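Local coordinates for binding domain (Hc) of Paraclostridial Mosquitocidal Protein 1 (Paraclostridium bifermentans, PDB 6HOX) that targets host nerve cells as the receptor-binding domain of a botulinum-like neurotoxin that acts specifically on Anopheles mosquitoes, at residues S162-W166 and F252-P256; I270-R276 and P288-R294; I304-K310 and E440-E446. One frame throughout, in Å; residues are numbered along the deposited sequence.

In the fold
Contact 1 joins the two halves of the binding domain: loop 162-166 belongs to the N-terminal, lectin-like part and 252-256 to the C-terminal, trefoil-related part, and seven of its eight touching residues are buried. Contacts 2 and 3 lie within the C-terminal part and are only partly buried, their centres about 21 and 15 Å from the chain centre. Contact 1 relies on tryptophans, with one backbone and one indole-carboxylate bond; backbone pairing dominates contact 2, carboxylates and aromatic rings contact 3. Contact 3 touches both others, through Asn-164 ND2 to Asp-441 OD2 (2.7 Å) and Arg-294 O to Tyr-306 N (3.1 Å); contacts 1 and 2 do not touch.

Contact 1. Residues S162-W166 and F252-P256; sequences SSNIW and FWGEP
Two irregular loops meet with CA atoms 4.5 Å apart at Ile-165/Trp-253 and 5.6 Å at Trp-166/Gly-254. Ser-163 (chi1 p) forms an ST turn, its OG accepting from Ile-165 N at 3.1 Å and also bonding Tyr-160 O; Asn-164 follows with positive phi (69/14). One backbone bond crosses, Trp-166 N to Trp-253 O at 2.9 Å and 169°. Beside it Trp-166 (m) gives NE1 to Glu-255 OE2, 2.8 Å, nearly linear. This is the buried seam between the lectin-like N-terminal and trefoil-related C-terminal subdomains of a clostridial neurotoxin binding domain. Gly-254 has phi 100°, where a CB would jam against the preceding carbonyl O and also crowd Trp-166 CB at 3.3 Å. Trp-253 (m) sets CE3 4.1 Å from Ile-165 CG1, while Asn-164 ND2 lies over one indole face, 3.7 Å from Trp-253 CZ3. That amide donates to Asp-441, Asn-164 O accepts from Arg-96, and Trp-253 NE1 is satisfied by Ser-439 O. Phe-252 (t) brings CE2 within 4.1 Å of Ile-165 CD1.

Contact 2. Residues I270-R276 and P288-R294; sequences ILGGPLR and PYISRMR
This is the open end of an antiparallel beta hairpin, strands 275-280 and 285-291, in the trefoil-related C-terminal subdomain, extended by the loops flanking it. Arg-276 and Tyr-289 form a hydrogen-bonded pair (CA-CA 5.4 Å; N to O 2.8 Å in both directions). Leu-275 and Ile-290 form a non-hydrogen-bonded pair, CA-CA 4.6 Å. Ser-291 N then donates to Pro-274 O, 3.0 Å. Beyond, a type I turn from Ile-270 to Gly-273, closed by Gly-273 N to Ile-270 O at 3.1 Å, presents Gly-272 O to Arg-294 N at 2.7 Å; Gly-272 N makes a weak bond to Met-293 SD, 3.2 Å. A CB on Gly-272 would fall 2.4 Å from Arg-294 O. On one face Leu-275 (t) CD1 meets Ile-290 CD1 at 4.1 Å; on the other, Arg-276 CB lies over the Tyr-289 ring (p), 4.0 Å from its centroid. The charge of Arg-276 is met by Asp-313, so here the arginine packs through its aliphatic part in a CH-pi contact, while main-chain bonds set the register.

Contact 3. Residues I304-K310 and E440-E446; sequences IPYLYHK and EDEGWKE
Segment 304-310 leaves strand 302-305 and packs against the chain's C-terminal tail, 440-446, each filling a hollow of the other, with nearest CA atoms 7.0 Å (Tyr-306/Glu-446) and 7.1 Å (Tyr-308/Glu-440) apart. The tail bends in a type I turn from Asp-441 to Trp-444, where Asp-441 OD2 takes Gly-443 N at 2.8 Å in an Asx turn, also accepts from Asn-164 and pairs with Arg-220. Trp-444 (t) inserts its indole between Ile-304 and Tyr-308: Ile-304 CG2 is 3.7 Å from Trp-444 CZ2, Leu-307 (m) lays CD1 over the six-membered ring, 3.6 Å from its centroid, and the indole edge meets the Tyr-308 face in an offset edge-to-face pair (five-membered ring to Tyr-308 centroid 5.1 Å, planes at 61°). Tyr-308 (m) reaches into the bend of the tail, its OH donating to Trp-444 O at 2.7 Å and accepting from Asp-441 N at 3.0 Å, while Glu-440 CG packs over its ring.

Glu-446 (p) fits its side chain into the hollow lined by the amides of 307-309: OE1 takes Leu-307 N (2.8 Å) and Trp-444 NE1 (2.9 Å), OE2 takes Tyr-308 N (3.0 Å) and His-309 N (3.2 Å), and a water joins OE2 to Lys-310 N. Further out Lys-310 NZ salt-bridges Glu-440 OE2, 2.9 Å. Three successive backbone amides thus converge on one side-chain carboxylate, fastening the C-terminal residue to the subdomain.

Contact 1. Residues S162-W166 and F252-P256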
# COMPACT_ATOMS: atom_id res chain seq x y z
N SER A 162 -7.80 -6.75 0.56
CA SER A 162 -7.11 -7.90 0.01
C SER A 162 -6.53 -7.55 -1.37
O SER A 162 -6.99 -8.05 -2.40
CB SER A 162 -8.01 -9.11 -0.04
OG SER A 162 -8.36 -9.48 1.28
N SER A 163 -5.51 -6.68 -1.35
CA SER A 163 -4.92 -6.04 -2.52
C SER A 163 -3.40 -6.23 -2.57
O SER A 163 -2.77 -5.91 -3.60
CB SER A 163 -5.21 -4.57 -2.44
OG SER A 163 -4.61 -4.02 -1.29
N ASN A 164 -2.82 -6.67 -1.44
CA ASN A 164 -1.37 -6.75 -1.20
C ASN A 164 -0.72 -5.36 -1.09
O ASN A 164 0.52 -5.27 -1.09
CB ASN A 164 -0.63 -7.55 -2.26
CG ASN A 164 0.65 -8.17 -1.73
OD1 ASN A 164 0.69 -8.58 -0.57
ND2 ASN A 164 1.69 -8.22 -2.55
N ILE A 165 -1.53 -4.31 -0.94
CA ILE A 165 -1.05 -2.94 -0.76
C ILE A 165 -1.16 -2.58 0.73
O ILE A 165 -2.15 -2.88 1.37
CB ILE A 165 -1.83 -1.95 -1.66
CG1 ILE A 165 -1.72 -2.32 -3.13
CG2 ILE A 165 -1.38 -0.52 -1.42
CD1 ILE A 165 -2.77 -1.69 -4.00
N TRP A 166 -0.14 -1.91 1.27
CA TRP A 166 -0.16 -1.42 2.67
C TRP A 166 -1.33 -0.45 2.89
O TRP A 166 -1.42 0.57 2.20
CB TRP A 166 1.16 -0.74 3.03
CG TRP A 166 2.26 -1.70 3.38
CD1 TRP A 166 3.33 -2.06 2.62
CD2 TRP A 166 2.39 -2.40 4.63
NE1 TRP A 166 4.13 -2.93 3.31
CE2 TRP A 166 3.58 -3.16 4.55
CE3 TRP A 166 1.64 -2.44 5.81
CZ2 TRP A 166 4.01 -3.97 5.59
CZ3 TRP A 166 2.07 -3.25 6.85
CH2 TRP A 166 3.24 -4.00 6.74
N PHE A 252 4.56 0.67 -5.56
CA PHE A 252 3.17 0.36 -5.76
C PHE A 252 2.53 -0.21 -4.48
O PHE A 252 1.32 0.02 -4.24
CB PHE A 252 3.07 -0.63 -6.91
CG PHE A 252 1.66 -1.03 -7.27
CD1 PHE A 252 0.91 -0.23 -8.13
CD2 PHE A 252 1.09 -2.16 -6.73
CE1 PHE A 252 -0.39 -0.59 -8.45
CE2 PHE A 252 -0.21 -2.51 -7.05
CZ PHE A 252 -0.94 -1.74 -7.92
N TRP A 253 3.31 -0.97 -3.70
CA TRP A 253 2.85 -1.64 -2.51
C TRP A 253 2.81 -0.69 -1.30
O TRP A 253 2.20 -1.05 -0.28
CB TRP A 253 3.73 -2.84 -2.18
CG TRP A 253 3.96 -3.82 -3.28
CD1 TRP A 253 5.18 -4.23 -3.75
CD2 TRP A 253 2.97 -4.56 -4.04
NE1 TRP A 253 5.02 -5.17 -4.72
CE2 TRP A 253 3.69 -5.40 -4.92
CE3 TRP A 253 1.58 -4.61 -4.02
CZ2 TRP A 253 3.04 -6.25 -5.82
CZ3 TRP A 253 0.94 -5.45 -4.93
CH2 TRP A 253 1.66 -6.26 -5.81
N GLY A 254 3.50 0.46 -1.39
CA GLY A 254 3.60 1.43 -0.28
C GLY A 254 4.91 1.34 0.51
O GLY A 254 5.02 1.98 1.58
N GLU A 255 5.88 0.59 -0.02
CA GLU A 255 7.22 0.44 0.56
C GLU A 255 8.18 1.43 -0.10
O GLU A 255 7.89 1.99 -1.15
CB GLU A 255 7.67 -1.02 0.44
CG GLU A 255 6.65 -1.95 1.08
CD GLU A 255 7.19 -3.29 1.52
OE1 GLU A 255 8.16 -3.77 0.92
OE2 GLU A 255 6.61 -3.86 2.46
N PRO A 256 9.30 1.78 0.56
CA PRO A 256 10.21 2.78 0.01
C PRO A 256 10.71 2.40 -1.39
O PRO A 256 11.03 1.24 -1.64
CB PRO A 256 11.34 2.82 1.04
CG PRO A 256 10.68 2.37 2.33
CD PRO A 256 9.72 1.29 1.89

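Contact 2. Residues I270-R276 and P288-R294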
# COMPACT_ATOMS: atom_id res chain seq x y z
N ILE A 270 -3.49 2.77 -17.07
CA ILE A 270 -3.65 1.41 -17.60
C ILE A 270 -2.85 0.46 -16.72
O ILE A 270 -1.72 0.11 -17.06
CB ILE A 270 -3.18 1.30 -19.07
CG1 ILE A 270 -3.84 2.35 -19.95
CG2 ILE A 270 -3.41 -0.10 -19.62
CD1 ILE A 270 -3.01 3.60 -20.08
N LEU A 271 -3.45 0.04 -15.61
CA LEU A 271 -2.73 -0.72 -14.59
C LEU A 271 -2.24 -2.06 -15.15
O LEU A 271 -1.13 -2.48 -14.84
CB LEU A 271 -3.66 -0.93 -13.40
CG LEU A 271 -3.96 0.34 -12.61
CD1 LEU A 271 -5.08 0.09 -11.61
CD2 LEU A 271 -2.71 0.85 -11.92
N GLY A 272 -3.06 -2.70 -15.99
CA GLY A 272 -2.76 -4.00 -16.59
C GLY A 272 -2.02 -3.91 -17.92
O GLY A 272 -1.78 -4.94 -18.58
N GLY A 273 -1.62 -2.70 -18.32
CA GLY A 273 -0.88 -2.48 -19.58
C GLY A 273 0.62 -2.70 -19.39
O GLY A 273 1.25 -1.97 -18.64
N PRO A 274 1.25 -3.70 -20.03
CA PRO A 274 2.68 -3.95 -19.85
C PRO A 274 3.56 -2.95 -20.63
O PRO A 274 3.26 -2.65 -21.77
CB PRO A 274 2.85 -5.37 -20.42
CG PRO A 274 1.80 -5.45 -21.51
CD PRO A 274 0.63 -4.65 -20.98
N LEU A 275 4.63 -2.45 -19.99
CA LEU A 275 5.60 -1.60 -20.68
C LEU A 275 6.41 -2.50 -21.62
O LEU A 275 7.05 -3.47 -21.19
CB LEU A 275 6.48 -0.89 -19.65
CG LEU A 275 7.67 -0.09 -20.18
CD1 LEU A 275 7.23 1.20 -20.86
CD2 LEU A 275 8.64 0.24 -19.07
N ARG A 276 6.32 -2.18 -22.91
CA ARG A 276 7.03 -2.91 -23.97
C ARG A 276 7.90 -1.91 -24.76
O ARG A 276 7.86 -0.70 -24.50
CB ARG A 276 6.02 -3.67 -24.85
CG ARG A 276 5.20 -4.70 -24.09
CD ARG A 276 4.15 -5.39 -24.95
NE ARG A 276 4.76 -6.15 -26.03
CZ ARG A 276 4.10 -6.95 -26.87
NH1 ARG A 276 2.78 -7.06 -26.76
NH2 ARG A 276 4.76 -7.64 -27.79
N PRO A 288 9.77 2.86 -26.25
CA PRO A 288 8.95 2.18 -25.24
C PRO A 288 7.49 2.59 -25.45
O PRO A 288 7.22 3.71 -25.86
CB PRO A 288 9.56 2.68 -23.92
CG PRO A 288 10.01 4.09 -24.26
CD PRO A 288 10.49 4.02 -25.70
N TYR A 289 6.56 1.69 -25.13
CA TYR A 289 5.14 2.01 -25.17
C TYR A 289 4.40 1.17 -24.12
O TYR A 289 4.90 0.14 -23.67
CB TYR A 289 4.59 1.79 -26.60
CG TYR A 289 4.55 0.36 -27.05
CD1 TYR A 289 5.69 -0.27 -27.54
CD2 TYR A 289 3.39 -0.38 -26.99
CE1 TYR A 289 5.67 -1.59 -27.95
CE2 TYR A 289 3.35 -1.71 -27.39
CZ TYR A 289 4.49 -2.32 -27.87
OH TYR A 289 4.45 -3.63 -28.28
N ILE A 290 3.21 1.63 -23.70
CA ILE A 290 2.33 0.82 -22.86
C ILE A 290 1.38 0.06 -23.80
O ILE A 290 0.70 0.66 -24.62
CB ILE A 290 1.56 1.66 -21.82
CG1 ILE A 290 2.49 2.52 -20.96
CG2 ILE A 290 0.71 0.76 -20.93
CD1 ILE A 290 3.27 1.72 -19.94
N SER A 291 1.38 -1.26 -23.66
CA SER A 291 0.53 -2.11 -24.45
C SER A 291 -0.88 -2.12 -23.86
O SER A 291 -1.10 -1.59 -22.78
CB SER A 291 1.11 -3.49 -24.53
OG SER A 291 0.52 -4.22 -25.59
N ARG A 292 -1.82 -2.76 -24.56
CA ARG A 292 -3.21 -2.83 -24.11
C ARG A 292 -3.27 -3.56 -22.76
O ARG A 292 -2.44 -4.41 -22.44
CB ARG A 292 -4.10 -3.47 -25.18
CG ARG A 292 -3.70 -4.88 -25.61
CD ARG A 292 -4.72 -5.52 -26.54
NE ARG A 292 -4.60 -5.13 -27.95
CZ ARG A 292 -5.52 -4.47 -28.64
NH1 ARG A 292 -6.62 -4.03 -28.05
NH2 ARG A 292 -5.35 -4.23 -29.93
N MET A 293 -4.29 -3.20 -21.97
CA MET A 293 -4.57 -3.74 -20.65
C MET A 293 -4.70 -5.27 -20.74
O MET A 293 -5.47 -5.78 -21.54
CB MET A 293 -5.87 -3.13 -20.13
CG MET A 293 -6.32 -3.64 -18.76
SD MET A 293 -5.95 -2.49 -17.42
CE MET A 293 -7.04 -1.13 -17.83
N ARG A 294 -3.92 -5.99 -19.94
CA ARG A 294 -4.09 -7.43 -19.74
C ARG A 294 -4.69 -7.66 -18.35
O ARG A 294 -4.23 -7.06 -17.38
CB ARG A 294 -2.75 -8.16 -19.88
CG ARG A 294 -2.08 -8.01 -21.24
CD ARG A 294 -0.72 -8.70 -21.31
NE ARG A 294 -0.87 -10.14 -21.35
CZ ARG A 294 -0.49 -10.99 -20.39
NH1 ARG A 294 0.21 -10.59 -19.35
NH2 ARG A 294 -0.84 -12.26 -20.50

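Contact 3. Residues I304-K310 and E440-E446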
# COMPACT_ATOMS: atom_id res chain seq x y z
N ILE A 304 -8.67 -8.91 -12.57
CA ILE A 304 -7.48 -8.42 -11.92
C ILE A 304 -6.45 -8.08 -13.01
O ILE A 304 -6.26 -8.87 -13.94
CB ILE A 304 -6.96 -9.46 -10.91
CG1 ILE A 304 -8.05 -9.80 -9.90
CG2 ILE A 304 -5.65 -9.00 -10.26
CD1 ILE A 304 -7.54 -10.32 -8.59
N PRO A 305 -5.77 -6.92 -12.92
CA PRO A 305 -4.73 -6.57 -13.89
C PRO A 305 -3.48 -7.41 -13.62
O PRO A 305 -3.12 -7.65 -12.46
CB PRO A 305 -4.43 -5.09 -13.61
CG PRO A 305 -4.72 -4.98 -12.12
CD PRO A 305 -5.93 -5.87 -11.90
N TYR A 306 -2.82 -7.82 -14.70
CA TYR A 306 -1.50 -8.38 -14.61
C TYR A 306 -0.52 -7.25 -14.25
O TYR A 306 -0.61 -6.17 -14.82
CB TYR A 306 -1.07 -9.02 -15.94
CG TYR A 306 -1.63 -10.39 -16.19
CD1 TYR A 306 -1.00 -11.51 -15.69
CD2 TYR A 306 -2.79 -10.57 -16.94
CE1 TYR A 306 -1.52 -12.78 -15.91
CE2 TYR A 306 -3.31 -11.82 -17.18
CZ TYR A 306 -2.67 -12.93 -16.66
OH TYR A 306 -3.19 -14.18 -16.87
N LEU A 307 0.43 -7.54 -13.35
CA LEU A 307 1.51 -6.61 -13.02
C LEU A 307 2.87 -7.14 -13.49
O LEU A 307 3.76 -6.35 -13.76
CB LEU A 307 1.58 -6.39 -11.50
CG LEU A 307 0.30 -5.90 -10.83
CD1 LEU A 307 0.54 -5.72 -9.35
CD2 LEU A 307 -0.20 -4.61 -11.44
N TYR A 308 3.04 -8.47 -13.50
CA TYR A 308 4.35 -9.09 -13.77
C TYR A 308 4.46 -9.53 -15.25
O TYR A 308 5.56 -9.53 -15.82
CB TYR A 308 4.59 -10.31 -12.87
CG TYR A 308 4.35 -10.17 -11.38
CD1 TYR A 308 4.48 -8.97 -10.69
CD2 TYR A 308 4.05 -11.30 -10.63
CE1 TYR A 308 4.26 -8.89 -9.32
CE2 TYR A 308 3.85 -11.24 -9.26
CZ TYR A 308 3.97 -10.03 -8.59
OH TYR A 308 3.76 -10.01 -7.24
N HIS A 309 3.34 -9.97 -15.85
CA HIS A 309 3.23 -10.43 -17.27
C HIS A 309 4.28 -11.51 -17.57
O HIS A 309 4.99 -11.43 -18.58
CB HIS A 309 3.35 -9.26 -18.25
CG HIS A 309 2.42 -8.13 -17.95
ND1 HIS A 309 1.11 -8.14 -18.35
CD2 HIS A 309 2.61 -6.98 -17.26
CE1 HIS A 309 0.53 -7.03 -17.95
NE2 HIS A 309 1.42 -6.30 -17.27
N LYS A 310 4.37 -12.52 -16.71
CA LYS A 310 5.36 -13.59 -16.86
C LYS A 310 5.08 -14.34 -18.17
O LYS A 310 3.94 -14.50 -18.58
CB LYS A 310 5.35 -14.48 -15.63
CG LYS A 310 5.76 -13.75 -14.36
CD LYS A 310 6.28 -14.65 -13.26
CE LYS A 310 7.46 -14.05 -12.52
NZ LYS A 310 7.94 -14.95 -11.44
N GLU A 440 7.97 -7.98 -7.65
CA GLU A 440 7.28 -9.23 -7.34
C GLU A 440 7.24 -9.42 -5.82
O GLU A 440 8.21 -9.16 -5.12
CB GLU A 440 8.01 -10.38 -8.04
CG GLU A 440 7.32 -11.73 -7.89
CD GLU A 440 7.54 -12.70 -9.05
OE1 GLU A 440 8.31 -12.36 -9.99
OE2 GLU A 440 6.93 -13.80 -9.01
N ASP A 441 6.10 -9.88 -5.31
CA ASP A 441 5.89 -10.14 -3.89
C ASP A 441 5.01 -11.39 -3.76
O ASP A 441 4.08 -11.62 -4.52
CB ASP A 441 5.22 -8.94 -3.19
CG ASP A 441 4.97 -9.15 -1.70
OD1 ASP A 441 5.94 -9.06 -0.93
OD2 ASP A 441 3.82 -9.43 -1.32
N GLU A 442 5.31 -12.19 -2.75
CA GLU A 442 4.60 -13.44 -2.47
C GLU A 442 3.09 -13.18 -2.31
O GLU A 442 2.27 -14.06 -2.57
CB GLU A 442 5.21 -14.04 -1.20
CG GLU A 442 4.61 -15.37 -0.81
CD GLU A 442 5.14 -15.93 0.50
OE1 GLU A 442 6.18 -15.43 1.00
OE2 GLU A 442 4.50 -16.86 1.02
N GLY A 443 2.71 -11.98 -1.87
CA GLY A 443 1.30 -11.66 -1.62
C GLY A 443 0.52 -11.25 -2.86
O GLY A 443 -0.63 -10.86 -2.76
N TRP A 444 1.15 -11.28 -4.02
CA TRP A 444 0.48 -11.05 -5.29
C TRP A 444 0.94 -12.11 -6.30
O TRP A 444 2.06 -12.04 -6.80
CB TRP A 444 0.74 -9.63 -5.79
CG TRP A 444 0.05 -9.34 -7.08
CD1 TRP A 444 0.32 -9.89 -8.30
CD2 TRP A 444 -1.04 -8.42 -7.28
NE1 TRP A 444 -0.54 -9.39 -9.24
CE2 TRP A 444 -1.37 -8.48 -8.65
CE3 TRP A 444 -1.76 -7.57 -6.45
CZ2 TRP A 444 -2.37 -7.69 -9.21
CZ3 TRP A 444 -2.76 -6.78 -7.00
CH2 TRP A 444 -3.06 -6.84 -8.36
N LYS A 445 0.07 -13.09 -6.54
CA LYS A 445 0.33 -14.23 -7.40
C LYS A 445 -0.51 -14.08 -8.66
O LYS A 445 -1.68 -13.67 -8.58
CB LYS A 445 -0.07 -15.55 -6.73
CG LYS A 445 0.61 -15.85 -5.40
CD LYS A 445 2.06 -16.24 -5.54
CE LYS A 445 2.54 -17.09 -4.38
NZ LYS A 445 3.75 -17.87 -4.74
N GLU A 446 0.08 -14.42 -9.80
CA GLU A 446 -0.65 -14.40 -11.06
C GLU A 446 -0.01 -15.39 -12.04
O GLU A 446 0.93 -16.12 -11.70
CB GLU A 446 -0.66 -12.98 -11.64
CG GLU A 446 0.69 -12.30 -11.64
CD GLU A 446 0.76 -11.01 -12.44
OE1 GLU A 446 0.12 -10.02 -12.02
OE2 GLU A 446 1.44 -11.00 -13.48
OXT GLU A 446 -0.43 -15.48 -13.18
O HOH W 1 2.33 -12.95 -14.81